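Local coordinates for protein acetyltransferase (Klebsiella pneumoniae, PDB 5XUN) that probably transfers the acetyl group of acetyl-CoA to glycyl-tRNA(Gly), acting as the GNAT-type toxin of a toxin-antitoxin system, at residues Tyr16-Phe21 / Pro57-Tyr62; Glu26-Phe31 / Leu94-Ile99; Gly61-Ser66 / Glu110-His115. The protein carries 1 engineered substitution. All blocks are in the same frame, centred on the assembly; numbering follows the deposited sequence.

The three contacts share one mixed sheet of the GNAT fold. Contact 1 and contact 3 both use strand 59-71 and have Gly61 and Tyr62 in common. Contact 2 uses the neighbouring strand 88-99. Contact 1 is partly buried, about 18 Å from the chain centre by its own centre, and rests on a short backbone bridge with apolar side chains beside it. Contacts 2 and 3 are buried. Contact 2 sets an arginine on a phenylalanine ring, while contact 3 joins a tyrosine to a histidine. Both also touch acetyl-CoA. Tyr62 ties contact 1 to contact 2, its OH bonding to Leu28 O.

Contact 1: Tyr16-Phe21 / Pro57-Tyr62; sequences YDITGF and PRLLGY
A single beta bridge between Asp17 and Arg58 pins the loop that leads to helix 26-34 against the chain just before strand 59-71. Asp17 N donates to Pro57 O at 2.9 Å. Leu59 N returns a bond to Asp17 O at 3.0 Å. Both are nearly straight, at 173° and 169°. A water donates to Leu59 O and only weakly to Asp17 O.

Leu59 is the apolar centre. Its CA-CB bond points toward the loop, and CG is anti to the backbone N (chi1 -170°). The two methyls meet different neighbours. Leu59 CD1 meets Tyr16 CD2, while Leu59 CD2 lies 3.8 Å from Phe21 CE2. Ile18 runs alongside Leu59 and brings its CG2 to 3.9 Å from Leu59 CB. Phe21 turns a ring edge to the strand backbone: its CD2 is 3.5 Å from Leu59 O, and its CE2 is 3.7 Å from Leu60 C. Its CZ reaches the Tyr62 ring at the edge, at CD1. Tyr16 and Pro57 cross at about a right angle, with CD1 of the tyrosine near CG of the proline.

Two turns lie within the loop. Asp17 OD1 accepts from Thr19 N, an Asx turn, and from Thr19 OG1. Ile18 to Phe21 form a type II turn, closed by Phe21 N on Ile18 O at 3.1 Å.

Strand 46-51 lies beside strand 59-71, and Leu60 and Gly61 both face its Leu50 in a classic beta bulge. On helix 26-34, Leu32 touches both Phe21 and Leu59.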
loop_
_atom_site.group_PDB
_atom_site.type_symbol
_atom_site.label_atom_id
_atom_site.label_comp_id
_atom_site.label_asym_id
_atom_site.label_seq_id
_atom_site.Cartn_x
_atom_site.Cartn_y
_atom_site.Cartn_z
ATOM N N TYR B 16 20.256 -3.916 17.176
ATOM C CA TYR B 16 21.163 -4.542 16.230
ATOM C C TYR B 16 22.560 -3.955 16.347
ATOM O O TYR B 16 22.738 -2.779 16.671
ATOM C CB TYR B 16 20.657 -4.375 14.795
ATOM C CG TYR B 16 19.273 -4.928 14.592
ATOM C CD1 TYR B 16 19.032 -6.289 14.723
ATOM C CD2 TYR B 16 18.206 -4.098 14.275
ATOM C CE1 TYR B 16 17.770 -6.811 14.548
ATOM C CE2 TYR B 16 16.937 -4.610 14.099
ATOM C CZ TYR B 16 16.725 -5.969 14.236
ATOM O OH TYR B 16 15.465 -6.492 14.063
ATOM N N ASP B 17 23.557 -4.796 16.079
ATOM C CA ASP B 17 24.929 -4.336 15.911
ATOM C C ASP B 17 25.088 -3.879 14.468
ATOM O O ASP B 17 25.153 -4.705 13.553
ATOM C CB ASP B 17 25.915 -5.452 16.249
ATOM C CG ASP B 17 27.378 -5.022 16.111
ATOM O OD1 ASP B 17 27.656 -3.890 15.659
ATOM O OD2 ASP B 17 28.260 -5.826 16.470
ATOM N N ILE B 18 25.138 -2.568 14.257
ATOM C CA ILE B 18 25.302 -2.012 12.920
ATOM C C ILE B 18 26.668 -1.365 12.739
ATOM O O ILE B 18 26.936 -0.778 11.683
ATOM C CB ILE B 18 24.180 -1.015 12.593
ATOM C CG1 ILE B 18 24.240 0.186 13.536
ATOM C CG2 ILE B 18 22.824 -1.696 12.704
ATOM C CD1 ILE B 18 23.451 1.388 13.046
ATOM N N THR B 19 27.547 -1.457 13.737
ATOM C CA THR B 19 28.845 -0.795 13.655
ATOM C C THR B 19 29.692 -1.442 12.564
ATOM O O THR B 19 29.859 -2.666 12.528
ATOM C CB THR B 19 29.569 -0.844 15.002
ATOM O OG1 THR B 19 29.936 -2.195 15.308
ATOM C CG2 THR B 19 28.683 -0.292 16.114
ATOM N N GLY B 20 30.213 -0.620 11.658
ATOM C CA GLY B 20 30.972 -1.150 10.550
ATOM C C GLY B 20 30.155 -1.565 9.347
ATOM O O GLY B 20 30.713 -2.172 8.424
ATOM N N PHE B 21 28.852 -1.282 9.328
ATOM C CA PHE B 21 28.036 -1.663 8.185
ATOM C C PHE B 21 28.418 -0.790 7.000
ATOM O O PHE B 21 28.453 0.439 7.111
ATOM C CB PHE B 21 26.540 -1.518 8.494
ATOM C CG PHE B 21 25.638 -1.876 7.329
ATOM C CD1 PHE B 21 25.309 -0.933 6.363
ATOM C CD2 PHE B 21 25.126 -3.159 7.200
ATOM C CE1 PHE B 21 24.490 -1.264 5.286
ATOM C CE2 PHE B 21 24.308 -3.495 6.132
ATOM C CZ PHE B 21 23.991 -2.549 5.173
ATOM N N PRO B 57 22.489 -9.622 17.612
ATOM C CA PRO B 57 22.476 -9.904 16.178
ATOM C C PRO B 57 23.091 -8.751 15.403
ATOM O O PRO B 57 22.819 -7.578 15.667
ATOM C CB PRO B 57 20.986 -10.084 15.860
ATOM C CG PRO B 57 20.252 -9.553 17.062
ATOM C CD PRO B 57 21.160 -9.773 18.222
ATOM N N ARG B 58 23.958 -9.099 14.466
ATOM C CA ARG B 58 24.569 -8.127 13.584
ATOM C C ARG B 58 23.695 -7.949 12.355
ATOM O O ARG B 58 23.140 -8.916 11.829
ATOM C CB ARG B 58 25.974 -8.586 13.199
ATOM C CG ARG B 58 26.843 -8.854 14.426
ATOM C CD ARG B 58 28.175 -9.489 14.085
ATOM N NE ARG B 58 28.742 -8.961 12.850
ATOM C CZ ARG B 58 28.952 -9.693 11.763
ATOM N NH1 ARG B 58 28.632 -10.982 11.763
ATOM N NH2 ARG B 58 29.473 -9.137 10.676
ATOM N N LEU B 59 23.556 -6.706 11.913
ATOM C CA LEU B 59 22.749 -6.404 10.743
ATOM C C LEU B 59 23.660 -6.457 9.523
ATOM O O LEU B 59 24.654 -5.729 9.453
ATOM C CB LEU B 59 22.076 -5.039 10.894
ATOM C CG LEU B 59 20.997 -4.622 9.897
ATOM C CD1 LEU B 59 19.935 -3.796 10.612
ATOM C CD2 LEU B 59 21.588 -3.821 8.752
ATOM N N LEU B 60 23.340 -7.351 8.587
ATOM C CA LEU B 60 24.115 -7.518 7.369
ATOM C C LEU B 60 23.383 -7.045 6.121
ATOM O O LEU B 60 23.979 -7.039 5.036
ATOM C CB LEU B 60 24.523 -8.992 7.201
ATOM C CG LEU B 60 25.615 -9.560 8.123
ATOM C CD1 LEU B 60 26.875 -8.709 8.061
ATOM C CD2 LEU B 60 25.152 -9.730 9.563
ATOM N N GLY B 61 22.121 -6.650 6.244
ATOM C CA GLY B 61 21.382 -6.086 5.132
ATOM C C GLY B 61 20.023 -5.621 5.603
ATOM O O GLY B 61 19.567 -5.987 6.690
ATOM N N TYR B 62 19.381 -4.802 4.774
ATOM C CA TYR B 62 18.063 -4.300 5.140
ATOM C C TYR B 62 17.326 -3.837 3.890
ATOM O O TYR B 62 17.938 -3.623 2.838
ATOM C CB TYR B 62 18.174 -3.161 6.163
ATOM C CG TYR B 62 18.566 -1.815 5.578
ATOM C CD1 TYR B 62 19.906 -1.468 5.385
ATOM C CD2 TYR B 62 17.600 -0.881 5.252
ATOM C CE1 TYR B 62 20.255 -0.229 4.850
ATOM C CE2 TYR B 62 17.929 0.335 4.731
ATOM C CZ TYR B 62 19.257 0.669 4.536
ATOM O OH TYR B 62 19.557 1.903 4.006
HETATM O O HOH W 1 26.929 -4.501 10.653
#

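Contact 2: Glu26-Phe31 / Leu94-Ile99; sequences EALNTF and LGRLAI. With ACO (acetyl coenzyme *a), chain E.
Phe31 and Arg96 form a cation-pi stack between helix 26-34 and strand 88-99. The guanidinium lies flat on one ring face, with planes at 14° and centres 3.7 Å apart. Arg96 NE sits over the ring centre, 3.3 Å from Phe31 CD2. The chain of Arg96 is extended from CG to NE. Arg96 CD adds a CH-pi contact over the same face, 3.5 Å from the Phe31 centroid. NH1 bonds weakly to Thr64, and NH2 weakly to Tyr86 of the second subunit.

Apolar contacts come from Leu28. Its CD2 meets Arg96 CG at 3.6 Å. Leu28 CD1 lies 4.2 Å from Ala98 CB and also touches C6P of acetyl-CoA. The acetyl CH3 packs near Gly95 O.

Hydrogen bonds join the strand backbone to the pantetheine arm of acetyl-CoA. Its N4P donates to Leu97 O at 2.8 Å, and Ile99 N donates to its O9P at 2.9 Å. Such backbone pairing with the pantetheine is a familiar feature of GNAT enzymes.

The helix crosses the strand at -98°, with axes 9.3 Å apart. Strand 59-71 is the neighbour of strand 88-99, and its Tyr62 touches both Phe31 and Arg96. Helix 108-126 meets Leu97 and Ile99.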
loop_
_atom_site.group_PDB
_atom_site.type_symbol
_atom_site.label_atom_id
_atom_site.label_comp_id
_atom_site.label_asym_id
_atom_site.label_seq_id
_atom_site.Cartn_x
_atom_site.Cartn_y
_atom_site.Cartn_z
ATOM N N GLU B 26 27.276 5.182 0.237
ATOM C CA GLU B 26 27.238 5.863 1.526
ATOM C C GLU B 26 25.830 6.302 1.901
ATOM O O GLU B 26 25.486 6.321 3.087
ATOM C CB GLU B 26 28.188 7.060 1.524
ATOM C CG GLU B 26 28.603 7.489 2.927
ATOM C CD GLU B 26 29.179 6.341 3.762
ATOM O OE1 GLU B 26 29.754 5.393 3.181
ATOM O OE2 GLU B 26 29.047 6.385 5.007
ATOM N N ALA B 27 25.006 6.648 0.915
ATOM C CA ALA B 27 23.671 7.142 1.224
ATOM C C ALA B 27 22.868 6.101 1.990
ATOM O O ALA B 27 22.188 6.426 2.970
ATOM C CB ALA B 27 22.951 7.548 -0.060
ATOM N N LEU B 28 22.962 4.838 1.577
ATOM C CA LEU B 28 22.237 3.765 2.237
ATOM C C LEU B 28 22.878 3.355 3.550
ATOM O O LEU B 28 22.181 2.823 4.423
ATOM C CB LEU B 28 22.129 2.562 1.300
ATOM C CG LEU B 28 21.441 2.924 -0.028
ATOM C CD1 LEU B 28 21.148 1.694 -0.872
ATOM C CD2 LEU B 28 20.179 3.739 0.200
ATOM N N ASN B 29 24.188 3.580 3.706
ATOM C CA ASN B 29 24.810 3.372 5.009
ATOM C C ASN B 29 24.353 4.439 5.986
ATOM O O ASN B 29 24.033 4.142 7.143
ATOM C CB ASN B 29 26.334 3.402 4.889
ATOM C CG ASN B 29 26.872 2.350 3.947
ATOM O OD1 ASN B 29 26.405 1.213 3.932
ATOM N ND2 ASN B 29 27.867 2.727 3.152
ATOM N N THR B 30 24.334 5.693 5.538
ATOM C CA THR B 30 23.847 6.768 6.385
ATOM C C THR B 30 22.370 6.568 6.720
ATOM O O THR B 30 21.944 6.808 7.856
ATOM C CB THR B 30 24.085 8.112 5.692
ATOM O OG1 THR B 30 25.493 8.323 5.534
ATOM C CG2 THR B 30 23.513 9.250 6.502
ATOM N N PHE B 31 21.580 6.087 5.753
ATOM C CA PHE B 31 20.152 5.929 6.011
ATOM C C PHE B 31 19.913 4.891 7.096
ATOM O O PHE B 31 19.079 5.097 7.984
ATOM C CB PHE B 31 19.400 5.550 4.736
ATOM C CG PHE B 31 17.912 5.495 4.929
ATOM C CD1 PHE B 31 17.298 4.343 5.405
ATOM C CD2 PHE B 31 17.132 6.603 4.666
ATOM C CE1 PHE B 31 15.922 4.298 5.604
ATOM C CE2 PHE B 31 15.756 6.565 4.871
ATOM C CZ PHE B 31 15.155 5.406 5.335
ATOM N N LEU B 94 9.840 -0.314 -3.282
ATOM C CA LEU B 94 11.052 -0.737 -2.586
ATOM C C LEU B 94 11.937 0.496 -2.504
ATOM O O LEU B 94 12.609 0.856 -3.473
ATOM C CB LEU B 94 11.734 -1.881 -3.328
ATOM C CG LEU B 94 13.058 -2.423 -2.801
ATOM C CD1 LEU B 94 12.887 -2.949 -1.400
ATOM C CD2 LEU B 94 13.579 -3.529 -3.711
ATOM N N GLY B 95 11.887 1.183 -1.363
ATOM C CA GLY B 95 12.605 2.439 -1.242
ATOM C C GLY B 95 14.107 2.245 -1.238
ATOM O O GLY B 95 14.843 3.029 -1.839
ATOM N N ARG B 96 14.573 1.181 -0.586
ATOM C CA ARG B 96 15.982 0.920 -0.359
ATOM C C ARG B 96 16.190 -0.570 -0.179
ATOM O O ARG B 96 15.348 -1.264 0.397
ATOM C CB ARG B 96 16.494 1.613 0.902
ATOM C CG ARG B 96 16.681 3.079 0.761
ATOM C CD ARG B 96 16.556 3.731 2.099
ATOM N NE ARG B 96 16.197 5.123 1.909
ATOM C CZ ARG B 96 14.950 5.550 1.817
ATOM N NH1 ARG B 96 13.944 4.684 1.905
ATOM N NH2 ARG B 96 14.712 6.837 1.639
ATOM N N LEU B 97 17.352 -1.036 -0.629
ATOM C CA LEU B 97 17.804 -2.396 -0.395
ATOM C C LEU B 97 19.325 -2.364 -0.366
ATOM O O LEU B 97 19.942 -1.748 -1.239
ATOM C CB LEU B 97 17.306 -3.345 -1.489
ATOM C CG LEU B 97 17.969 -4.723 -1.473
ATOM C CD1 LEU B 97 17.274 -5.585 -0.460
ATOM C CD2 LEU B 97 17.957 -5.378 -2.846
ATOM N N ALA B 98 19.926 -2.997 0.637
ATOM C CA ALA B 98 21.373 -2.952 0.780
ATOM C C ALA B 98 21.852 -4.188 1.522
ATOM O O ALA B 98 21.205 -4.645 2.467
ATOM C CB ALA B 98 21.829 -1.685 1.520
ATOM N N ILE B 99 22.986 -4.721 1.074
ATOM C CA ILE B 99 23.668 -5.849 1.699
ATOM C C ILE B 99 25.066 -5.389 2.091
ATOM O O ILE B 99 25.716 -4.662 1.337
ATOM C CB ILE B 99 23.740 -7.066 0.749
ATOM C CG1 ILE B 99 22.341 -7.572 0.400
ATOM C CG2 ILE B 99 24.565 -8.185 1.361
ATOM C CD1 ILE B 99 21.684 -8.354 1.519
HETATM N N1A ACO E . 22.023 -17.467 -5.532
HETATM C C2A ACO E . 22.127 -16.405 -6.361
HETATM N N3A ACO E . 23.290 -15.799 -6.671
HETATM C C4A ACO E . 24.465 -16.239 -6.149
HETATM C C5A ACO E . 24.428 -17.398 -5.233
HETATM C C6A ACO E . 23.111 -18.009 -4.940
HETATM N N6A ACO E . 23.014 -19.075 -4.108
HETATM N N7A ACO E . 25.693 -17.639 -4.854
HETATM C C8A ACO E . 26.467 -16.716 -5.467
HETATM N N9A ACO E . 25.755 -15.890 -6.253
HETATM C C1B ACO E . 26.352 -14.764 -7.032
HETATM C C2B ACO E . 26.099 -14.818 -8.533
HETATM O O2B ACO E . 27.256 -15.314 -9.223
HETATM C C3B ACO E . 25.809 -13.380 -8.923
HETATM O O3B ACO E . 27.008 -12.755 -9.375
HETATM P P3B ACO E . 27.016 -11.640 -10.541
HETATM O O7A ACO E . 26.984 -12.439 -11.822
HETATM O O8A ACO E . 25.764 -10.830 -10.293
HETATM O O9A ACO E . 28.300 -10.880 -10.300
HETATM C C4B ACO E . 25.402 -12.694 -7.625
HETATM O O4B ACO E . 25.815 -13.530 -6.543
HETATM C C5B ACO E . 23.903 -12.444 -7.496
HETATM O O5B ACO E . 23.715 -11.238 -6.757
HETATM P P1A ACO E . 23.442 -11.244 -5.168
HETATM O O1A ACO E . 24.593 -11.917 -4.467
HETATM O O2A ACO E . 22.036 -11.704 -4.887
HETATM O O3A ACO E . 23.499 -9.668 -4.893
HETATM P P2A ACO E . 24.316 -9.029 -3.667
HETATM O O4A ACO E . 24.190 -9.904 -2.448
HETATM O O5A ACO E . 25.681 -8.602 -4.151
HETATM O O6A ACO E . 23.416 -7.714 -3.456
HETATM C CBP ACO E . 23.059 -5.418 -3.924
HETATM C CCP ACO E . 23.272 -6.792 -4.534
HETATM C CDP ACO E . 21.974 -5.486 -2.859
HETATM C CEP ACO E . 22.669 -4.431 -5.014
HETATM C CAP ACO E . 24.412 -5.041 -3.331
HETATM O OAP ACO E . 25.351 -4.928 -4.408
HETATM C C9P ACO E . 24.376 -3.741 -2.587
HETATM O O9P ACO E . 24.031 -3.689 -1.414
HETATM N N8P ACO E . 24.762 -2.685 -3.288
HETATM C C7P ACO E . 25.099 -1.425 -2.666
HETATM C C6P ACO E . 23.856 -0.614 -2.328
HETATM C C5P ACO E . 22.911 -0.671 -3.500
HETATM O O5P ACO E . 23.225 -0.186 -4.577
HETATM N N4P ACO E . 21.749 -1.279 -3.272
HETATM C C3P ACO E . 20.784 -1.506 -4.328
HETATM C C2P ACO E . 20.020 -0.245 -4.700
HETATM S S1P ACO E . 18.392 -0.370 -4.038
HETATM C C ACO E . 17.676 0.711 -5.064
HETATM O O ACO E . 18.298 1.034 -6.057
HETATM C CH3 ACO E . 16.311 1.242 -4.726
#

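Contact 3: Gly61-Ser66 / Glu110-His115. With ACO (acetyl coenzyme *a), chain E.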
loop_
_atom_site.group_PDB
_atom_site.type_symbol
_atom_site.label_atom_id
_atom_site.label_comp_id
_atom_site.label_asym_id
_atom_site.label_seq_id
_atom_site.Cartn_x
_atom_site.Cartn_y
_atom_site.Cartn_z
ATOM N N GLY B 61 22.121 -6.650 6.244
ATOM C CA GLY B 61 21.382 -6.086 5.132
ATOM C C GLY B 61 20.023 -5.621 5.603
ATOM O O GLY B 61 19.567 -5.987 6.690
ATOM N N TYR B 62 19.381 -4.802 4.774
ATOM C CA TYR B 62 18.063 -4.300 5.140
ATOM C C TYR B 62 17.326 -3.837 3.890
ATOM O O TYR B 62 17.938 -3.623 2.838
ATOM C CB TYR B 62 18.174 -3.161 6.163
ATOM C CG TYR B 62 18.566 -1.815 5.578
ATOM C CD1 TYR B 62 19.906 -1.468 5.385
ATOM C CD2 TYR B 62 17.600 -0.881 5.252
ATOM C CE1 TYR B 62 20.255 -0.229 4.850
ATOM C CE2 TYR B 62 17.929 0.335 4.731
ATOM C CZ TYR B 62 19.257 0.669 4.536
ATOM O OH TYR B 62 19.557 1.903 4.006
ATOM N N TYR B 63 16.003 -3.676 4.020
ATOM C CA TYR B 63 15.212 -3.061 2.956
ATOM C C TYR B 63 13.993 -2.365 3.556
ATOM O O TYR B 63 13.602 -2.639 4.692
ATOM C CB TYR B 63 14.799 -4.085 1.880
ATOM C CG TYR B 63 13.701 -5.075 2.231
ATOM C CD1 TYR B 63 12.355 -4.707 2.178
ATOM C CD2 TYR B 63 14.005 -6.388 2.569
ATOM C CE1 TYR B 63 11.350 -5.620 2.468
ATOM C CE2 TYR B 63 13.010 -7.306 2.865
ATOM C CZ TYR B 63 11.682 -6.917 2.810
ATOM O OH TYR B 63 10.689 -7.825 3.097
ATOM N N THR B 64 13.388 -1.458 2.773
ATOM C CA THR B 64 12.214 -0.706 3.212
ATOM C C THR B 64 11.105 -0.754 2.162
ATOM O O THR B 64 11.368 -0.764 0.956
ATOM C CB THR B 64 12.552 0.778 3.497
ATOM O OG1 THR B 64 12.806 1.456 2.267
ATOM C CG2 THR B 64 13.780 0.895 4.367
ATOM N N LEU B 65 9.849 -0.733 2.635
ATOM C CA LEU B 65 8.665 -0.755 1.775
ATOM C C LEU B 65 7.730 0.392 2.132
ATOM O O LEU B 65 7.475 0.651 3.310
ATOM C CB LEU B 65 7.907 -2.086 1.909
ATOM C CG LEU B 65 8.728 -3.323 1.541
ATOM C CD1 LEU B 65 7.980 -4.622 1.836
ATOM C CD2 LEU B 65 9.110 -3.249 0.082
ATOM N N SER B 66 7.208 1.067 1.111
ATOM C CA SER B 66 6.242 2.138 1.306
ATOM C C SER B 66 5.138 2.007 0.273
ATOM O O SER B 66 5.400 1.638 -0.874
ATOM C CB SER B 66 6.905 3.521 1.172
ATOM O OG SER B 66 8.050 3.600 2.008
ATOM N N GLU B 110 19.441 -11.330 -3.674
ATOM C CA GLU B 110 18.334 -12.066 -4.275
ATOM C C GLU B 110 17.353 -12.546 -3.218
ATOM O O GLU B 110 16.134 -12.438 -3.395
ATOM C CB GLU B 110 18.867 -13.264 -5.063
ATOM C CG GLU B 110 17.785 -14.110 -5.708
ATOM C CD GLU B 110 18.264 -14.832 -6.954
ATOM O OE1 GLU B 110 19.456 -14.702 -7.298
ATOM O OE2 GLU B 110 17.455 -15.561 -7.566
ATOM N N MET B 111 17.871 -13.076 -2.107
ATOM C CA MET B 111 17.006 -13.598 -1.056
ATOM C C MET B 111 16.170 -12.500 -0.415
ATOM O O MET B 111 15.005 -12.728 -0.065
ATOM C CB MET B 111 17.828 -14.346 -0.005
ATOM C CG MET B 111 16.993 -14.704 1.210
ATOM S SD MET B 111 17.394 -16.230 2.048
ATOM C CE MET B 111 16.424 -17.327 1.015
ATOM N N LEU B 112 16.737 -11.303 -0.257
ATOM C CA LEU B 112 15.940 -10.198 0.257
ATOM C C LEU B 112 14.801 -9.853 -0.696
ATOM O O LEU B 112 13.672 -9.608 -0.259
ATOM C CB LEU B 112 16.829 -8.980 0.520
ATOM C CG LEU B 112 17.535 -9.002 1.875
ATOM C CD1 LEU B 112 18.218 -7.681 2.146
ATOM C CD2 LEU B 112 16.564 -9.338 2.988
ATOM N N VAL B 113 15.073 -9.831 -2.004
ATOM C CA VAL B 113 14.023 -9.529 -2.972
ATOM C C VAL B 113 12.921 -10.589 -2.930
ATOM O O VAL B 113 11.733 -10.275 -3.073
ATOM C CB VAL B 113 14.625 -9.381 -4.380
ATOM C CG1 VAL B 113 13.522 -9.236 -5.422
ATOM C CG2 VAL B 113 15.567 -8.193 -4.420
ATOM N N ALA B 114 13.292 -11.860 -2.758
ATOM C CA ALA B 114 12.272 -12.896 -2.623
ATOM C C ALA B 114 11.410 -12.650 -1.392
ATOM O O ALA B 114 10.182 -12.809 -1.439
ATOM C CB ALA B 114 12.917 -14.280 -2.557
ATOM N N HIS B 115 12.032 -12.231 -0.288
ATOM C CA HIS B 115 11.270 -11.894 0.906
ATOM C C HIS B 115 10.374 -10.682 0.668
ATOM O O HIS B 115 9.225 -10.651 1.136
ATOM C CB HIS B 115 12.225 -11.655 2.071
ATOM C CG HIS B 115 11.541 -11.510 3.391
ATOM N ND1 HIS B 115 10.917 -10.344 3.784
ATOM C CD2 HIS B 115 11.373 -12.389 4.408
ATOM C CE1 HIS B 115 10.405 -10.508 4.990
ATOM N NE2 HIS B 115 10.654 -11.744 5.385
HETATM N N1A ACO E . 22.023 -17.467 -5.532
HETATM C C2A ACO E . 22.127 -16.405 -6.361
HETATM N N3A ACO E . 23.290 -15.799 -6.671
HETATM C C4A ACO E . 24.465 -16.239 -6.149
HETATM C C5A ACO E . 24.428 -17.398 -5.233
HETATM C C6A ACO E . 23.111 -18.009 -4.940
HETATM N N6A ACO E . 23.014 -19.075 -4.108
HETATM N N7A ACO E . 25.693 -17.639 -4.854
HETATM C C8A ACO E . 26.467 -16.716 -5.467
HETATM N N9A ACO E . 25.755 -15.890 -6.253
HETATM C C1B ACO E . 26.352 -14.764 -7.032
HETATM C C2B ACO E . 26.099 -14.818 -8.533
HETATM O O2B ACO E . 27.256 -15.314 -9.223
HETATM C C3B ACO E . 25.809 -13.380 -8.923
HETATM O O3B ACO E . 27.008 -12.755 -9.375
HETATM P P3B ACO E . 27.016 -11.640 -10.541
HETATM O O7A ACO E . 26.984 -12.439 -11.822
HETATM O O8A ACO E . 25.764 -10.830 -10.293
HETATM O O9A ACO E . 28.300 -10.880 -10.300
HETATM C C4B ACO E . 25.402 -12.694 -7.625
HETATM O O4B ACO E . 25.815 -13.530 -6.543
HETATM C C5B ACO E . 23.903 -12.444 -7.496
HETATM O O5B ACO E . 23.715 -11.238 -6.757
HETATM P P1A ACO E . 23.442 -11.244 -5.168
HETATM O O1A ACO E . 24.593 -11.917 -4.467
HETATM O O2A ACO E . 22.036 -11.704 -4.887
HETATM O O3A ACO E . 23.499 -9.668 -4.893
HETATM P P2A ACO E . 24.316 -9.029 -3.667
HETATM O O4A ACO E . 24.190 -9.904 -2.448
HETATM O O5A ACO E . 25.681 -8.602 -4.151
HETATM O O6A ACO E . 23.416 -7.714 -3.456
HETATM C CBP ACO E . 23.059 -5.418 -3.924
HETATM C CCP ACO E . 23.272 -6.792 -4.534
HETATM C CDP ACO E . 21.974 -5.486 -2.859
HETATM C CEP ACO E . 22.669 -4.431 -5.014
HETATM C CAP ACO E . 24.412 -5.041 -3.331
HETATM O OAP ACO E . 25.351 -4.928 -4.408
HETATM C C9P ACO E . 24.376 -3.741 -2.587
HETATM O O9P ACO E . 24.031 -3.689 -1.414
HETATM N N8P ACO E . 24.762 -2.685 -3.288
HETATM C C7P ACO E . 25.099 -1.425 -2.666
HETATM C C6P ACO E . 23.856 -0.614 -2.328
HETATM C C5P ACO E . 22.911 -0.671 -3.500
HETATM O O5P ACO E . 23.225 -0.186 -4.577
HETATM N N4P ACO E . 21.749 -1.279 -3.272
HETATM C C3P ACO E . 20.784 -1.506 -4.328
HETATM C C2P ACO E . 20.020 -0.245 -4.700
HETATM S S1P ACO E . 18.392 -0.370 -4.038
HETATM C C ACO E . 17.676 0.711 -5.064
HETATM O O ACO E . 18.298 1.034 -6.057
HETATM C CH3 ACO E . 16.311 1.242 -4.726
#
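The rings of Tyr63 and His115 meet edge against edge and do not stack. Their planes are 59° apart and their centroids 5.9 Å apart. Tyr48, on strand 46-51, stacks with the Tyr63 ring. Leu112 CD2 and His115 ND1 both lie at the Tyr63 edge, near its plane. The Tyr63 OH in turn lies at the edge of the imidazole.

This is sheet-to-helix packing in the GNAT fold. Strand 59-71 is the sheet neighbour of strand 88-99, and helix 108-126 packs on both. The short segments run in the same general direction, 31° apart, with axes 9.6 Å from each other.

Leu112 points from helix 108-126 toward strand 59-71. Its CD2 is 3.9 Å from Tyr63 CD2. Leu112 CD1 lies 4.1 Å from Tyr62 N and close to the backbone at Gly61. Further along the helix, Val116 and Val119 pack on both Tyr63 and Leu65.

The first turn of the helix binds acetyl-CoA. Glu110 N donates to O2A of acetyl-CoA at 2.9 Å, and Gly105, Gly107 and Gly109 also give backbone N-H groups to it. Such a loop and helix start gripping the pyrophosphate is characteristic of GNAT enzymes.

The CA-CB bond of Tyr63 points toward the helix, and chi1 of 74° sets CG between the backbone N and the carbonyl carbon. The side chains of Tyr63 and His115 cross at about a right angle, and Tyr63 OH and His115 ND1 share a hydrogen bond of 2.6 Å.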